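Side-chain contact in Thiosulfate:glutathione sulfurtransferase (Saccharomyces cerevisiae, PDB 3D1P), which transfers sulfur from thiosulfate to glutathione, yielding S-sulfanylglutathione, a central intermediate of mitochondrial hydrogen sulfide metabolism: residues Phe27-Met30 against Lys31-Val34. Sequence-based numbering, arbitrary orientation.
Sequences FEDM and KRIV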
loop_
_atom_site.group_PDB
_atom_site.type_symbol
_atom_site.label_atom_id
_atom_site.label_comp_id
_atom_site.label_asym_id
_atom_site.label_seq_id
_atom_site.Cartn_x
_atom_site.Cartn_y
_atom_site.Cartn_z
ATOM N N PHE A 27 11.906 2.357 -7.248
ATOM C CA PHE A 27 11.030 2.634 -8.393
ATOM C C PHE A 27 11.073 1.509 -9.433
ATOM O O PHE A 27 10.035 1.032 -9.873
ATOM C CB PHE A 27 11.434 3.948 -9.070
ATOM C CG PHE A 27 10.609 4.212 -10.289
ATOM C CD1 PHE A 27 9.257 4.516 -10.191
ATOM C CD2 PHE A 27 11.170 4.158 -11.572
ATOM C CE1 PHE A 27 8.481 4.715 -11.304
ATOM C CE2 PHE A 27 10.402 4.387 -12.686
ATOM C CZ PHE A 27 9.044 4.687 -12.549
ATOM N N GLU A 28 12.274 1.100 -9.845
ATOM C CA GLU A 28 12.364 0.070 -10.850
ATOM C C GLU A 28 11.765 -1.241 -10.372
ATOM O O GLU A 28 11.098 -1.971 -11.135
ATOM C CB GLU A 28 13.807 -0.109 -11.322
ATOM C CG GLU A 28 14.248 1.029 -12.194
ATOM C CD GLU A 28 13.609 1.001 -13.623
ATOM O OE1 GLU A 28 13.482 -0.094 -14.125
ATOM O OE2 GLU A 28 13.371 2.105 -14.151
ATOM N N ASP A 29 11.965 -1.573 -9.088
ATOM C CA ASP A 29 11.334 -2.750 -8.539
ATOM C C ASP A 29 9.799 -2.660 -8.613
ATOM O O ASP A 29 9.136 -3.649 -8.947
ATOM C CB ASP A 29 11.712 -2.910 -7.071
ATOM C CG ASP A 29 13.172 -3.255 -6.791
ATOM O OD1 ASP A 29 13.841 -3.846 -7.672
ATOM O OD2 ASP A 29 13.611 -2.905 -5.661
HETATM N N MSE A 30 9.267 -1.477 -8.280
HETATM C CA MSE A 30 7.823 -1.287 -8.316
HETATM C C MSE A 30 7.266 -1.347 -9.726
HETATM O O MSE A 30 6.194 -1.896 -9.940
HETATM C CB MSE A 30 7.440 0.018 -7.630
HETATM C CG MSE A 30 7.654 0.011 -6.136
HETATM SE SE MSE A 30 6.643 -1.319 -5.191
HETATM C CE MSE A 30 4.965 -0.592 -5.482
ATOM N N LYS A 31 7.939 -0.736 -10.682
ATOM C CA LYS A 31 7.504 -0.803 -12.052
ATOM C C LYS A 31 7.281 -2.270 -12.431
ATOM O O LYS A 31 6.273 -2.654 -13.047
ATOM C CB LYS A 31 8.570 -0.221 -12.969
ATOM C CG LYS A 31 8.332 1.162 -13.388
ATOM C CD LYS A 31 9.019 1.461 -14.730
ATOM C CE LYS A 31 10.500 1.180 -14.662
ATOM N NZ LYS A 31 11.280 1.899 -15.747
ATOM N N ARG A 32 8.493 -3.259 -12.045
ATOM C CA ARG A 32 8.404 -4.672 -12.303
ATOM C C ARG A 32 7.189 -5.295 -11.654
ATOM O O ARG A 32 6.402 -6.010 -12.279
ATOM C CB ARG A 32 9.691 -5.368 -11.888
ATOM C CG ARG A 32 10.807 -5.111 -12.885
ATOM C CD ARG A 32 12.087 -5.851 -12.509
ATOM N NE ARG A 32 12.752 -5.131 -11.432
ATOM C CZ ARG A 32 13.968 -4.584 -11.474
ATOM N NH1 ARG A 32 14.428 -3.921 -10.399
ATOM N NH2 ARG A 32 14.736 -4.716 -12.549
ATOM N N ILE A 33 6.976 -4.956 -10.393
ATOM C CA ILE A 33 5.856 -5.552 -9.649
ATOM C C ILE A 33 4.527 -5.175 -10.283
ATOM O O ILE A 33 3.667 -6.043 -10.488
ATOM C CB ILE A 33 5.944 -5.142 -8.179
ATOM C CG1 ILE A 33 7.127 -5.848 -7.552
ATOM C CG2 ILE A 33 4.654 -5.436 -7.433
ATOM C CD1 ILE A 33 7.568 -5.254 -6.202
ATOM N N VAL A 34 4.336 -3.900 -10.612
ATOM C CA VAL A 34 3.096 -3.494 -11.241
ATOM C C VAL A 34 2.876 -4.250 -12.541
ATOM O O VAL A 34 1.784 -4.752 -12.806
ATOM C CB VAL A 34 3.069 -1.962 -11.428
ATOM C CG1 VAL A 34 1.868 -1.535 -12.285
ATOM C CG2 VAL A 34 3.020 -1.284 -10.053
#
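Two i to i+3 salt bridges, Glu28 with Lys31 and Asp29 with Arg32, dress the outward side of helix 27-36, the first helix of the rhodanese-like domain; both basic side chains also have a second conformer, and each bridge holds for the one described. Lys31 NZ meets Glu28 OE2 at 2.6 Å, on the syn side of the carboxylate but 33° out of its plane. To get there the lysine chain runs over Phe27, with Lys31 CG 3.7 Å from Phe27 CZ; this methylene makes a CH-pi contact above one face of the ring. With CG anti to the backbone N (chi1 177°), the Phe27 ring turns one face to the Lys31 methylenes, which cross it at a slant, and it also stacks with His132. Arg32 bends at chi3 (-78°), which folds its guanidinium back over Glu28 O and brings NH1 to Asp29 OD1 at 2.8 Å. That carboxylate oxygen is met on its anti side, near the guanidinium plane. Asp29 OD2 accepts a hydrogen bond from Ser26 N, so one carboxylate both ties the start of the helix and holds the arginine. Replacing this aspartate by an alanine would take away both oxygens and would probably leave the arginine NH1 without its charged partner, free to turn, and Ser26 N without this acceptor. In the rhodanese alpha/beta fold, this helix packs against a parallel sheet, and its inward side is apolar: Met30, a selenomethionine, places SE 4.2 Å from Ile33 CD1, and both residues touch Ile95 of strand 93-97. Val34 reaches Leu43 of strand 41-45 and Trp129 of helix 125-131.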